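Local coordinates for protein HepC.19480.a.B1 (Helicobacter pylori, PDB 6MTZ) that is of unknown function but is probably a metal-dependent phosphoesterase of the DHH family, at residues E78-Q83 with E112-Y117. Numbering follows the deposited sequence.
Sequences EAEYLQ and ESFHWY
A79 on helix 76-85 and F114 in the loop before strand 117-119 are the nearest backbone pair, with CA atoms 7.8 Å apart. Helix 76-85 is the crossover helix of a beta-alpha-beta unit that links the neighbouring parallel strands 64-70 and 95-102. The loop makes a type I beta turn from F114 to Y117, closed by Y117 N to F114 O, and leads into strand 117-119, one edge of the five-stranded parallel sheet. Two aromatic side chains reach from the turn to the helix. F114 lays one ring face over A79, whose CB stands 3.9 Å from the ring centroid, 24° off the normal, in a CH-pi contact. The same methyl also meets W116 CH2 at 3.7 Å, touching both rings. L82 CD2 packs more loosely on W116 CH2, at 4.2 Å. W116 and L82 both also rest on I98 of strand 95-102, and A79 touches V110 of helix 108-111. E80 starts away from the loop, but the chain bends at chi2, and OE2 lies 3.6 Å from F114 CZ, with the carboxylate plane steeply tilted to the ring. Q83 holds CG anti to the backbone N (chi1 -169°), and its chain runs on extended toward the loop. Its amide reaches both aromatics: OE1 lies at the F114 edge, 3.3 Å from CD1. One hydrogen bond joins the segments, from W116 NE1 to Q83 OE1, at 3.0 Å. The N-H...O angle of 148° makes it moderately bent; OE1 lies nearly in the indole plane, while NE1 sits above the plane of the Q83 carbonyl.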
ATOM      1  N   GLU A  78       7.665 -13.907  15.041  1.00 62.39           N
ATOM      2  CA  GLU A  78       6.463 -13.739  14.224  1.00 60.49           C
ATOM      3  C   GLU A  78       6.046 -15.045  13.561  1.00 56.56           C
ATOM      4  O   GLU A  78       4.847 -15.312  13.411  1.00 57.67           O
ATOM      5  CB  GLU A  78       6.676 -12.654  13.172  1.00 67.04           C
ATOM      6  CG  GLU A  78       6.180 -11.289  13.615  1.00 76.27           C
ATOM      7  CD  GLU A  78       4.702 -11.293  13.986  1.00 69.62           C
ATOM      8  OE1 GLU A  78       3.895 -11.818  13.195  1.00 66.59           O
ATOM      9  OE2 GLU A  78       4.347 -10.777  15.068  1.00 68.22           O
ATOM     10  N   ALA A  79       7.013 -15.866  13.139  1.00 52.01           N
ATOM     11  CA  ALA A  79       6.671 -17.179  12.597  1.00 56.16           C
ATOM     12  C   ALA A  79       6.038 -18.062  13.664  1.00 54.74           C
ATOM     13  O   ALA A  79       5.057 -18.764  13.396  1.00 52.12           O
ATOM     14  CB  ALA A  79       7.911 -17.852  12.004  1.00 44.20           C
ATOM     15  N   GLU A  80       6.575 -18.020  14.890  1.00 53.56           N
ATOM     16  CA  GLU A  80       5.967 -18.748  16.000  1.00 58.82           C
ATOM     17  C   GLU A  80       4.556 -18.252  16.271  1.00 59.14           C
ATOM     18  O   GLU A  80       3.632 -19.050  16.470  1.00 55.25           O
ATOM     19  CB  GLU A  80       6.820 -18.611  17.265  1.00 61.50           C
ATOM     20  CG  GLU A  80       7.877 -19.694  17.458  1.00 76.50           C
ATOM     21  CD  GLU A  80       7.282 -21.092  17.564  1.00 84.18           C
ATOM     22  OE1 GLU A  80       6.072 -21.216  17.858  1.00 84.85           O
ATOM     23  OE2 GLU A  80       8.027 -22.072  17.347  1.00 84.82           O
ATOM     24  N   TYR A  81       4.376 -16.929  16.304  1.00 60.42           N
ATOM     25  CA  TYR A  81       3.061 -16.363  16.592  1.00 67.45           C
ATOM     26  C   TYR A  81       2.040 -16.812  15.561  1.00 60.00           C
ATOM     27  O   TYR A  81       0.915 -17.190  15.908  1.00 59.05           O
ATOM     28  CB  TYR A  81       3.147 -14.837  16.636  1.00 70.28           C
ATOM     29  CG  TYR A  81       1.812 -14.125  16.767  1.00 72.47           C
ATOM     30  CD1 TYR A  81       1.197 -13.974  18.008  1.00 69.21           C
ATOM     31  CD2 TYR A  81       1.180 -13.586  15.655  1.00 72.60           C
ATOM     32  CE1 TYR A  81      -0.017 -13.315  18.131  1.00 68.07           C
ATOM     33  CE2 TYR A  81      -0.035 -12.924  15.770  1.00 75.38           C
ATOM     34  CZ  TYR A  81      -0.628 -12.793  17.010  1.00 74.25           C
ATOM     35  OH  TYR A  81      -1.835 -12.135  17.121  1.00 73.48           O
ATOM     36  N   LEU A  82       2.423 -16.782  14.288  1.00 58.20           N
ATOM     37  CA  LEU A  82       1.533 -17.219  13.219  1.00 57.67           C
ATOM     38  C   LEU A  82       1.125 -18.674  13.406  1.00 58.34           C
ATOM     39  O   LEU A  82      -0.066 -19.008  13.415  1.00 54.11           O
ATOM     40  CB  LEU A  82       2.233 -17.025  11.885  1.00 49.62           C
ATOM     41  CG  LEU A  82       1.439 -17.019  10.592  1.00 49.11           C
ATOM     42  CD1 LEU A  82       0.133 -16.275  10.759  1.00 42.93           C
ATOM     43  CD2 LEU A  82       2.311 -16.342   9.559  1.00 45.10           C
ATOM     44  N   GLN A  83       2.109 -19.555  13.575  1.00 54.87           N
ATOM     45  CA  GLN A  83       1.805 -20.965  13.758  1.00 52.37           C
ATOM     46  C   GLN A  83       0.929 -21.191  14.987  1.00 54.89           C
ATOM     47  O   GLN A  83      -0.083 -21.900  14.920  1.00 60.80           O
ATOM     48  CB  GLN A  83       3.099 -21.761  13.859  1.00 52.14           C
ATOM     49  CG  GLN A  83       2.873 -23.249  13.779  1.00 71.23           C
ATOM     50  CD  GLN A  83       4.153 -24.004  13.551  1.00 79.94           C
ATOM     51  OE1 GLN A  83       4.462 -24.396  12.422  1.00 78.69           O
ATOM     52  NE2 GLN A  83       4.918 -24.210  14.620  1.00 80.94           N
ATOM     53  N   GLU A 112      14.065 -23.173   8.069  1.00 48.38           N
ATOM     54  CA  GLU A 112      14.241 -24.576   8.434  1.00 48.65           C
ATOM     55  C   GLU A 112      13.606 -24.929   9.784  1.00 47.80           C
ATOM     56  O   GLU A 112      13.788 -26.050  10.263  1.00 50.35           O
ATOM     57  CB  GLU A 112      15.729 -24.935   8.430  1.00 55.49           C
ATOM     58  CG  GLU A 112      16.609 -23.947   9.166  1.00 68.50           C
ATOM     59  CD  GLU A 112      18.087 -24.185   8.912  1.00 75.93           C
ATOM     60  OE1 GLU A 112      18.905 -23.873   9.813  1.00 69.82           O
ATOM     61  OE2 GLU A 112      18.422 -24.677   7.810  1.00 78.82           O
ATOM     62  N   SER A 113      12.865 -24.011  10.405  1.00 54.41           N
ATOM     63  CA  SER A 113      12.084 -24.333  11.591  1.00 47.24           C
ATOM     64  C   SER A 113      10.597 -24.489  11.305  1.00 50.41           C
ATOM     65  O   SER A 113       9.852 -24.882  12.204  1.00 52.73           O
ATOM     66  CB  SER A 113      12.268 -23.253  12.667  1.00 51.96           C
ATOM     67  OG  SER A 113      13.621 -23.160  13.063  1.00 55.44           O
ATOM     68  N   PHE A 114      10.136 -24.174  10.097  1.00 45.64           N
ATOM     69  CA  PHE A 114       8.709 -24.215   9.805  1.00 52.05           C
ATOM     70  C   PHE A 114       8.493 -24.822   8.428  1.00 52.08           C
ATOM     71  O   PHE A 114       9.038 -24.329   7.430  1.00 39.19           O
ATOM     72  CB  PHE A 114       8.089 -22.817   9.907  1.00 49.95           C
ATOM     73  CG  PHE A 114       8.172 -22.229  11.293  1.00 50.96           C
ATOM     74  CD1 PHE A 114       7.145 -22.421  12.205  1.00 56.58           C
ATOM     75  CD2 PHE A 114       9.289 -21.514  11.694  1.00 52.30           C
ATOM     76  CE1 PHE A 114       7.224 -21.897  13.488  1.00 61.29           C
ATOM     77  CE2 PHE A 114       9.375 -20.983  12.974  1.00 60.06           C
ATOM     78  CZ  PHE A 114       8.343 -21.177  13.872  1.00 57.29           C
ATOM     79  N   HIS A 115       7.695 -25.897   8.387  1.00 39.65           N
ATOM     80  CA  HIS A 115       7.462 -26.612   7.138  1.00 35.62           C
ATOM     81  C   HIS A 115       6.752 -25.737   6.111  1.00 44.97           C
ATOM     82  O   HIS A 115       6.952 -25.926   4.905  1.00 41.02           O
ATOM     83  CB  HIS A 115       6.668 -27.888   7.414  1.00 42.75           C
ATOM     84  CG  HIS A 115       7.415 -28.892   8.236  1.00 43.20           C
ATOM     85  ND1 HIS A 115       8.692 -29.309   7.923  1.00 39.33           N
ATOM     86  CD2 HIS A 115       7.065 -29.568   9.359  1.00 45.73           C
ATOM     87  CE1 HIS A 115       9.099 -30.190   8.819  1.00 41.39           C
ATOM     88  NE2 HIS A 115       8.130 -30.365   9.700  1.00 42.38           N
ATOM     89  N   TRP A 116       5.944 -24.767   6.568  1.00 36.52           N
ATOM     90  CA  TRP A 116       5.200 -23.857   5.705  1.00 34.49           C
ATOM     91  C   TRP A 116       6.036 -22.682   5.225  1.00 40.18           C
ATOM     92  O   TRP A 116       5.532 -21.873   4.439  1.00 32.27           O
ATOM     93  CB  TRP A 116       3.957 -23.305   6.428  1.00 31.57           C
ATOM     94  CG  TRP A 116       4.239 -22.763   7.819  1.00 40.03           C
ATOM     95  CD1 TRP A 116       4.128 -23.442   8.999  1.00 38.88           C
ATOM     96  CD2 TRP A 116       4.674 -21.438   8.161  1.00 45.73           C
ATOM     97  NE1 TRP A 116       4.469 -22.627  10.052  1.00 47.99           N
ATOM     98  CE2 TRP A 116       4.803 -21.391   9.568  1.00 46.56           C
ATOM     99  CE3 TRP A 116       4.963 -20.287   7.418  1.00 46.04           C
ATOM    100  CZ2 TRP A 116       5.218 -20.244  10.241  1.00 44.46           C
ATOM    101  CZ3 TRP A 116       5.375 -19.146   8.092  1.00 33.36           C
ATOM    102  CH2 TRP A 116       5.492 -19.131   9.484  1.00 40.97           C
ATOM    103  N   TYR A 117       7.282 -22.555   5.682  1.00 39.34           N
ATOM    104  CA  TYR A 117       8.130 -21.414   5.344  1.00 40.13           C
ATOM    105  C   TYR A 117       9.128 -21.872   4.283  1.00 38.33           C
ATOM    106  O   TYR A 117      10.031 -22.665   4.572  1.00 39.13           O
ATOM    107  CB  TYR A 117       8.819 -20.892   6.602  1.00 42.55           C
ATOM    108  CG  TYR A 117       9.516 -19.545   6.519  1.00 42.99           C
ATOM    109  CD1 TYR A 117      10.507 -19.301   5.574  1.00 42.83           C
ATOM    110  CD2 TYR A 117       9.227 -18.540   7.437  1.00 41.59           C
ATOM    111  CE1 TYR A 117      11.170 -18.089   5.524  1.00 45.04           C
ATOM    112  CE2 TYR A 117       9.877 -17.311   7.385  1.00 46.63           C
ATOM    113  CZ  TYR A 117      10.849 -17.096   6.430  1.00 42.21           C
ATOM    114  OH  TYR A 117      11.515 -15.894   6.373  1.00 39.08           O
TER